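Local coordinates for filamentation induced by cAMP protein Fic (Desulfovibrio alaskensis, PDB 4RGL), which is a largely helical member of the Fic/DOC family that also carries a C-terminal domain of the helix-turn-helix class, at residues Thr13-Ile18 with Asp236-Val241; Val170-Phe175 with Leu195-Ile200. All blocks are in the same frame, centred on the assembly; numbering follows the deposited sequence.

From the N terminus the chain first runs through 13-18, where a loop enters helix 16-32; the partner of this segment, 236-241, comes 218 residues later, so interaction 1 closes a very long and mostly helical loop. Interaction 2 is nested inside that loop: helix 168-182 and helix 189-202 fold back on each other, closing a short hairpin between 170-175 and 195-200, both within the Fic/DOC domain. The two contacts, with centres about 15 Å apart, meet through helix 168-182. Val241 and Ala237 of interaction 1 pack on Ile174, and Phe240 on the backbone of Cys173, tying helix 238-257 and, through it, the N-terminal helix to the paired helices of interaction 2.

Interaction 1 (Thr13-Ile18 with Asp236-Val241); sequences TITPAI and DATPFV
Thr13 turns OG1 between its backbone N and carbonyl carbon (chi1 55°), while Thr238 keeps OG1 beside its backbone N and anti to the carbonyl carbon (chi1 -57°), and the two side chains cross at about a right angle with their hydroxyls meeting. Thr13 OG1 donates to Thr238 OG1 across 2.6 Å, a hydrogen bond between the two segments. Thr238 OG1 also lies 2.9 Å from Thr13 O and 2.8 Å from Asp236 OD1, so several oxygens gather round this one hydroxyl. Asp236 OD1 accepts from Thr238 N at 3.2 Å in a fairly straight bond, the N-H lying well above the carboxylate plane; this capping bond at the start of helix 238-257 probably helps fix Thr238 where Thr13 reaches it. Further along the two segments the contact turns apolar. Thr15, the N-cap residue of helix 16-32, brings CG2 to 3.8 Å from Thr238 CG2, and one turn deeper Ile18 CD1 touches Val241 CG1, also at 3.8 Å. Polar contacts lie at the more exposed end, and the Ile18-Val241 pair at the buried one. The pairing continues into helix 238-257, where Thr15 packs on Glu242 and Ile18 on Leu245, while Ala237 and Val241 rest on helix 168-182 and Pro239 and Phe240 on helix 221-234.

Interaction 2 (Val170-Phe175 with Leu195-Ile200); sequences VASCIF and LWQTLI
The segments 170-175 and 195-200, of helices 168-182 and 189-202, run nearly antiparallel (161°), axes 8.8 Å apart, with Ser172 and Gln197 closest at 4.9 Å between CA atoms. They form an antiparallel helical hairpin of the Fic/DOC domain; the Fic signature, HPFADGNGR, spans its connection and the start of the second helix. The small side chain of Ser172 suits this approach: its CB lies 3.7 Å from Gln197 CG and nearly as close to Ile200 CG2. Ile200 spans the interface, its CD1 lying 3.6 Å from Phe175 CB and close to Phe175 CG. With CG anti to the backbone N (chi1 -175°), Phe175 meets Trp196 at the CE1-CZ side of its ring: CE1 is 3.4 Å from Trp196 CD1. The phenyl and the five-membered ring are tilted at 34° with centroids 5.0 Å apart. Leu199 CD2 covers one indole face near its rim. Ser172 OG bonds within its own helix to Leu169 O, and Trp196 NE1 to Ala103 O outside the pair. Between the two segments the buried contact is thus apolar and aromatic; one residue beyond, Gln197 OE1 bonds to His176 ND1 and adds a polar link between the same two helices.

Interaction 1 (Thr13-Ile18 with Asp236-Val241)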
ATOM      1  N   THR A  13      16.246  -5.144 -22.851  1.00129.04           N
ATOM      2  CA  THR A  13      17.576  -5.777 -22.901  1.00129.61           C
ATOM      3  C   THR A  13      18.067  -6.039 -21.469  1.00130.20           C
ATOM      4  O   THR A  13      18.223  -5.097 -20.686  1.00128.85           O
ATOM      5  CB  THR A  13      18.574  -4.911 -23.699  1.00139.74           C
ATOM      6  OG1 THR A  13      18.598  -3.596 -23.143  1.00139.47           O
ATOM      7  CG2 THR A  13      18.235  -4.844 -25.191  1.00139.51           C
ATOM      8  N   ILE A  14      18.250  -7.328 -21.109  1.00125.08           N
ATOM      9  CA  ILE A  14      18.615  -7.736 -19.742  1.00123.16           C
ATOM     10  C   ILE A  14      20.069  -7.290 -19.410  1.00124.43           C
ATOM     11  O   ILE A  14      20.835  -6.956 -20.313  1.00125.45           O
ATOM     12  CB  ILE A  14      18.434  -9.290 -19.551  1.00127.65           C
ATOM     13  CG1 ILE A  14      16.989  -9.751 -19.925  1.00127.68           C
ATOM     14  CG2 ILE A  14      18.787  -9.717 -18.124  1.00128.11           C
ATOM     15  CD1 ILE A  14      16.715  -9.919 -21.470  1.00136.00           C
ATOM     16  N   THR A  15      20.402  -7.232 -18.111  1.00117.72           N
ATOM     17  CA  THR A  15      21.722  -6.817 -17.631  1.00117.11           C
ATOM     18  C   THR A  15      22.062  -7.588 -16.322  1.00119.57           C
ATOM     19  O   THR A  15      21.152  -7.972 -15.584  1.00118.55           O
ATOM     20  CB  THR A  15      21.753  -5.266 -17.426  1.00120.86           C
ATOM     21  OG1 THR A  15      22.991  -4.887 -16.835  1.00120.63           O
ATOM     22  CG2 THR A  15      20.625  -4.776 -16.574  1.00116.96           C
ATOM     23  N   PRO A  16      23.375  -7.818 -16.008  1.00115.86           N
ATOM     24  CA  PRO A  16      23.710  -8.557 -14.771  1.00115.27           C
ATOM     25  C   PRO A  16      23.093  -7.920 -13.512  1.00113.00           C
ATOM     26  O   PRO A  16      22.868  -8.615 -12.529  1.00112.74           O
ATOM     27  CB  PRO A  16      25.249  -8.497 -14.723  1.00119.40           C
ATOM     28  CG  PRO A  16      25.644  -7.470 -15.753  1.00124.23           C
ATOM     29  CD  PRO A  16      24.585  -7.489 -16.784  1.00119.01           C
ATOM     30  N   ALA A  17      22.815  -6.609 -13.548  1.00104.77           N
ATOM     31  CA  ALA A  17      22.182  -5.924 -12.419  1.00101.26           C
ATOM     32  C   ALA A  17      20.728  -6.387 -12.237  1.00 99.97           C
ATOM     33  O   ALA A  17      20.284  -6.579 -11.102  1.00 98.90           O
ATOM     34  CB  ALA A  17      22.231  -4.418 -12.623  1.00100.80           C
ATOM     35  N   ILE A  18      19.993  -6.612 -13.370  1.00 93.17           N
ATOM     36  CA  ILE A  18      18.593  -7.063 -13.334  1.00 90.43           C
ATOM     37  C   ILE A  18      18.494  -8.457 -12.693  1.00 93.29           C
ATOM     38  O   ILE A  18      17.704  -8.644 -11.767  1.00 91.60           O
ATOM     39  CB  ILE A  18      17.952  -7.052 -14.762  1.00 93.02           C
ATOM     40  CG1 ILE A  18      17.584  -5.612 -15.189  1.00 91.82           C
ATOM     41  CG2 ILE A  18      16.709  -7.974 -14.821  1.00 92.98           C
ATOM     42  CD1 ILE A  18      17.062  -5.483 -16.716  1.00 99.43           C
ATOM     43  N   ASP A 236      15.818   3.323 -24.302  1.00105.34           N
ATOM     44  CA  ASP A 236      16.146   2.049 -23.661  1.00105.65           C
ATOM     45  C   ASP A 236      15.481   1.949 -22.281  1.00107.48           C
ATOM     46  O   ASP A 236      15.725   2.792 -21.420  1.00106.94           O
ATOM     47  CB  ASP A 236      17.676   1.894 -23.534  1.00108.90           C
ATOM     48  CG  ASP A 236      18.123   0.572 -22.940  1.00120.19           C
ATOM     49  OD1 ASP A 236      17.316  -0.393 -22.954  1.00121.42           O
ATOM     50  OD2 ASP A 236      19.301   0.476 -22.531  1.00125.93           O
ATOM     51  N   ALA A 237      14.666   0.899 -22.064  1.00102.01           N
ATOM     52  CA  ALA A 237      13.949   0.709 -20.793  1.00 99.66           C
ATOM     53  C   ALA A 237      14.883   0.192 -19.683  1.00102.08           C
ATOM     54  O   ALA A 237      14.579   0.358 -18.500  1.00100.95           O
ATOM     55  CB  ALA A 237      12.799  -0.259 -20.988  1.00100.33           C
ATOM     56  N   THR A 238      16.015  -0.442 -20.072  1.00 98.43           N
ATOM     57  CA  THR A 238      16.963  -1.085 -19.144  1.00 98.20           C
ATOM     58  C   THR A 238      17.225  -0.206 -17.846  1.00 98.96           C
ATOM     59  O   THR A 238      17.041  -0.712 -16.737  1.00 98.65           O
ATOM     60  CB  THR A 238      18.285  -1.397 -19.871  1.00106.48           C
ATOM     61  OG1 THR A 238      18.004  -2.222 -21.002  1.00105.76           O
ATOM     62  CG2 THR A 238      19.305  -2.078 -18.967  1.00105.34           C
ATOM     63  N   PRO A 239      17.670   1.086 -17.967  1.00 92.93           N
ATOM     64  CA  PRO A 239      17.985   1.861 -16.746  1.00 91.24           C
ATOM     65  C   PRO A 239      16.754   2.074 -15.853  1.00 90.90           C
ATOM     66  O   PRO A 239      16.882   2.100 -14.623  1.00 90.24           O
ATOM     67  CB  PRO A 239      18.510   3.192 -17.296  1.00 93.20           C
ATOM     68  CG  PRO A 239      18.002   3.258 -18.701  1.00 98.13           C
ATOM     69  CD  PRO A 239      17.976   1.858 -19.187  1.00 94.77           C
ATOM     70  N   PHE A 240      15.558   2.219 -16.468  1.00 83.95           N
ATOM     71  CA  PHE A 240      14.311   2.375 -15.722  1.00 81.22           C
ATOM     72  C   PHE A 240      13.965   1.074 -14.981  1.00 83.22           C
ATOM     73  O   PHE A 240      13.536   1.118 -13.821  1.00 82.09           O
ATOM     74  CB  PHE A 240      13.159   2.785 -16.667  1.00 81.78           C
ATOM     75  CG  PHE A 240      11.806   2.886 -15.995  1.00 81.67           C
ATOM     76  CD1 PHE A 240      11.453   4.023 -15.275  1.00 83.29           C
ATOM     77  CD2 PHE A 240      10.865   1.872 -16.132  1.00 83.34           C
ATOM     78  CE1 PHE A 240      10.200   4.119 -14.659  1.00 82.93           C
ATOM     79  CE2 PHE A 240       9.611   1.973 -15.521  1.00 85.04           C
ATOM     80  CZ  PHE A 240       9.284   3.098 -14.795  1.00 82.02           C
ATOM     81  N   VAL A 241      14.172  -0.084 -15.647  1.00 79.01           N
ATOM     82  CA  VAL A 241      13.907  -1.397 -15.055  1.00 78.56           C
ATOM     83  C   VAL A 241      14.818  -1.602 -13.837  1.00 79.87           C
ATOM     84  O   VAL A 241      14.340  -2.015 -12.779  1.00 78.08           O
ATOM     85  CB  VAL A 241      14.081  -2.535 -16.098  1.00 83.96           C
ATOM     86  CG1 VAL A 241      13.868  -3.907 -15.459  1.00 84.24           C
ATOM     87  CG2 VAL A 241      13.135  -2.338 -17.278  1.00 83.46           C
TER

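Interaction 2 (Val170-Phe175 with Leu195-Ile200)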
ATOM      1  N   VAL A 170       9.901  -7.962 -14.362  1.00 72.83           N
ATOM      2  CA  VAL A 170      10.425  -7.208 -15.504  1.00 72.48           C
ATOM      3  C   VAL A 170       9.265  -6.659 -16.347  1.00 75.89           C
ATOM      4  O   VAL A 170       9.273  -5.486 -16.714  1.00 74.93           O
ATOM      5  CB  VAL A 170      11.380  -8.084 -16.365  1.00 78.23           C
ATOM      6  CG1 VAL A 170      11.916  -7.299 -17.561  1.00 78.25           C
ATOM      7  CG2 VAL A 170      12.526  -8.635 -15.522  1.00 78.76           C
ATOM      8  N   ALA A 171       8.255  -7.511 -16.631  1.00 73.32           N
ATOM      9  CA  ALA A 171       7.102  -7.146 -17.459  1.00 73.00           C
ATOM     10  C   ALA A 171       6.372  -5.916 -16.903  1.00 75.51           C
ATOM     11  O   ALA A 171       5.948  -5.059 -17.682  1.00 74.70           O
ATOM     12  CB  ALA A 171       6.141  -8.318 -17.558  1.00 74.99           C
ATOM     13  N   SER A 172       6.244  -5.815 -15.545  1.00 71.37           N
ATOM     14  CA  SER A 172       5.587  -4.668 -14.900  1.00 69.83           C
ATOM     15  C   SER A 172       6.381  -3.384 -15.128  1.00 73.93           C
ATOM     16  O   SER A 172       5.790  -2.331 -15.358  1.00 73.12           O
ATOM     17  CB  SER A 172       5.414  -4.915 -13.405  1.00 73.01           C
ATOM     18  OG  SER A 172       6.666  -4.970 -12.744  1.00 83.65           O
ATOM     19  N   CYS A 173       7.720  -3.476 -15.090  1.00 71.63           N
ATOM     20  CA  CYS A 173       8.587  -2.322 -15.321  1.00 71.72           C
ATOM     21  C   CYS A 173       8.507  -1.883 -16.782  1.00 76.07           C
ATOM     22  O   CYS A 173       8.419  -0.683 -17.058  1.00 74.60           O
ATOM     23  CB  CYS A 173      10.023  -2.636 -14.916  1.00 73.14           C
ATOM     24  SG  CYS A 173      10.237  -2.978 -13.154  1.00 76.95           S
ATOM     25  N   ILE A 174       8.554  -2.857 -17.725  1.00 74.06           N
ATOM     26  CA  ILE A 174       8.488  -2.559 -19.160  1.00 74.45           C
ATOM     27  C   ILE A 174       7.147  -1.878 -19.495  1.00 77.72           C
ATOM     28  O   ILE A 174       7.132  -0.864 -20.205  1.00 76.99           O
ATOM     29  CB  ILE A 174       8.694  -3.846 -20.011  1.00 79.08           C
ATOM     30  CG1 ILE A 174      10.047  -4.553 -19.676  1.00 80.47           C
ATOM     31  CG2 ILE A 174       8.581  -3.538 -21.501  1.00 80.01           C
ATOM     32  CD1 ILE A 174      11.337  -3.772 -20.103  1.00 88.68           C
ATOM     33  N   PHE A 175       6.026  -2.420 -18.960  1.00 73.75           N
ATOM     34  CA  PHE A 175       4.700  -1.848 -19.197  1.00 72.98           C
ATOM     35  C   PHE A 175       4.624  -0.414 -18.665  1.00 75.69           C
ATOM     36  O   PHE A 175       4.160   0.477 -19.372  1.00 74.39           O
ATOM     37  CB  PHE A 175       3.608  -2.713 -18.553  1.00 74.77           C
ATOM     38  CG  PHE A 175       2.201  -2.248 -18.863  1.00 75.86           C
ATOM     39  CD1 PHE A 175       1.596  -1.252 -18.103  1.00 77.07           C
ATOM     40  CD2 PHE A 175       1.487  -2.795 -19.921  1.00 78.87           C
ATOM     41  CE1 PHE A 175       0.316  -0.797 -18.415  1.00 77.84           C
ATOM     42  CE2 PHE A 175       0.197  -2.350 -20.219  1.00 81.50           C
ATOM     43  CZ  PHE A 175      -0.381  -1.356 -19.463  1.00 78.04           C
ATOM     44  N   LEU A 195      -0.710   2.037 -10.739  1.00 55.89           N
ATOM     45  CA  LEU A 195      -1.788   1.097 -10.478  1.00 55.52           C
ATOM     46  C   LEU A 195      -1.590  -0.180 -11.269  1.00 60.83           C
ATOM     47  O   LEU A 195      -1.665  -1.274 -10.703  1.00 61.00           O
ATOM     48  CB  LEU A 195      -3.150   1.723 -10.817  1.00 55.29           C
ATOM     49  CG  LEU A 195      -4.366   0.764 -10.730  1.00 60.20           C
ATOM     50  CD1 LEU A 195      -4.640   0.341  -9.284  1.00 59.48           C
ATOM     51  CD2 LEU A 195      -5.590   1.394 -11.330  1.00 62.56           C
ATOM     52  N   TRP A 196      -1.315  -0.054 -12.580  1.00 57.95           N
ATOM     53  CA  TRP A 196      -1.216  -1.217 -13.445  1.00 58.50           C
ATOM     54  C   TRP A 196       0.065  -2.009 -13.158  1.00 61.27           C
ATOM     55  O   TRP A 196       0.045  -3.236 -13.248  1.00 62.52           O
ATOM     56  CB  TRP A 196      -1.293  -0.815 -14.917  1.00 57.56           C
ATOM     57  CG  TRP A 196      -2.339  -1.580 -15.676  1.00 59.34           C
ATOM     58  CD1 TRP A 196      -2.129  -2.465 -16.691  1.00 63.38           C
ATOM     59  CD2 TRP A 196      -3.726  -1.694 -15.329  1.00 59.20           C
ATOM     60  NE1 TRP A 196      -3.321  -3.025 -17.083  1.00 63.55           N
ATOM     61  CE2 TRP A 196      -4.312  -2.605 -16.233  1.00 64.36           C
ATOM     62  CE3 TRP A 196      -4.543  -1.089 -14.352  1.00 59.43           C
ATOM     63  CZ2 TRP A 196      -5.674  -2.909 -16.209  1.00 64.67           C
ATOM     64  CZ3 TRP A 196      -5.883  -1.422 -14.306  1.00 61.39           C
ATOM     65  CH2 TRP A 196      -6.442  -2.307 -15.233  1.00 63.72           C
ATOM     66  N   GLN A 197       1.135  -1.333 -12.692  1.00 55.46           N
ATOM     67  CA  GLN A 197       2.333  -2.051 -12.266  1.00 54.92           C
ATOM     68  C   GLN A 197       2.010  -2.941 -11.047  1.00 59.83           C
ATOM     69  O   GLN A 197       2.361  -4.120 -11.039  1.00 60.54           O
ATOM     70  CB  GLN A 197       3.477  -1.089 -11.947  1.00 54.85           C
ATOM     71  CG  GLN A 197       4.724  -1.814 -11.442  1.00 62.66           C
ATOM     72  CD  GLN A 197       5.856  -0.886 -11.164  1.00 75.59           C
ATOM     73  OE1 GLN A 197       6.339  -0.178 -12.049  1.00 68.98           O
ATOM     74  NE2 GLN A 197       6.422  -0.997  -9.971  1.00 70.84           N
ATOM     75  N   THR A 198       1.240  -2.398 -10.076  1.00 56.39           N
ATOM     76  CA  THR A 198       0.775  -3.159  -8.915  1.00 56.67           C
ATOM     77  C   THR A 198      -0.118  -4.335  -9.368  1.00 63.85           C
ATOM     78  O   THR A 198      -0.057  -5.417  -8.779  1.00 65.37           O
ATOM     79  CB  THR A 198       0.021  -2.234  -7.935  1.00 61.12           C
ATOM     80  OG1 THR A 198       0.844  -1.111  -7.617  1.00 63.95           O
ATOM     81  CG2 THR A 198      -0.387  -2.947  -6.660  1.00 57.12           C
ATOM     82  N   LEU A 199      -0.919  -4.131 -10.440  1.00 60.89           N
ATOM     83  CA  LEU A 199      -1.816  -5.175 -10.935  1.00 61.89           C
ATOM     84  C   LEU A 199      -1.024  -6.305 -11.564  1.00 67.80           C
ATOM     85  O   LEU A 199      -1.263  -7.466 -11.239  1.00 68.84           O
ATOM     86  CB  LEU A 199      -2.834  -4.601 -11.945  1.00 61.95           C
ATOM     87  CG  LEU A 199      -3.936  -5.583 -12.410  1.00 67.21           C
ATOM     88  CD1 LEU A 199      -4.760  -6.102 -11.223  1.00 66.68           C
ATOM     89  CD2 LEU A 199      -4.825  -4.945 -13.406  1.00 69.59           C
ATOM     90  N   ILE A 200      -0.027  -5.969 -12.414  1.00 64.89           N
ATOM     91  CA  ILE A 200       0.835  -6.975 -13.048  1.00 66.21           C
ATOM     92  C   ILE A 200       1.578  -7.804 -11.956  1.00 70.68           C
ATOM     93  O   ILE A 200       1.704  -9.024 -12.095  1.00 71.51           O
ATOM     94  CB  ILE A 200       1.834  -6.307 -14.040  1.00 69.00           C
ATOM     95  CG1 ILE A 200       1.074  -5.575 -15.169  1.00 68.95           C
ATOM     96  CG2 ILE A 200       2.814  -7.342 -14.620  1.00 71.57           C
ATOM     97  CD1 ILE A 200       1.935  -4.685 -16.038  1.00 73.81           C
TER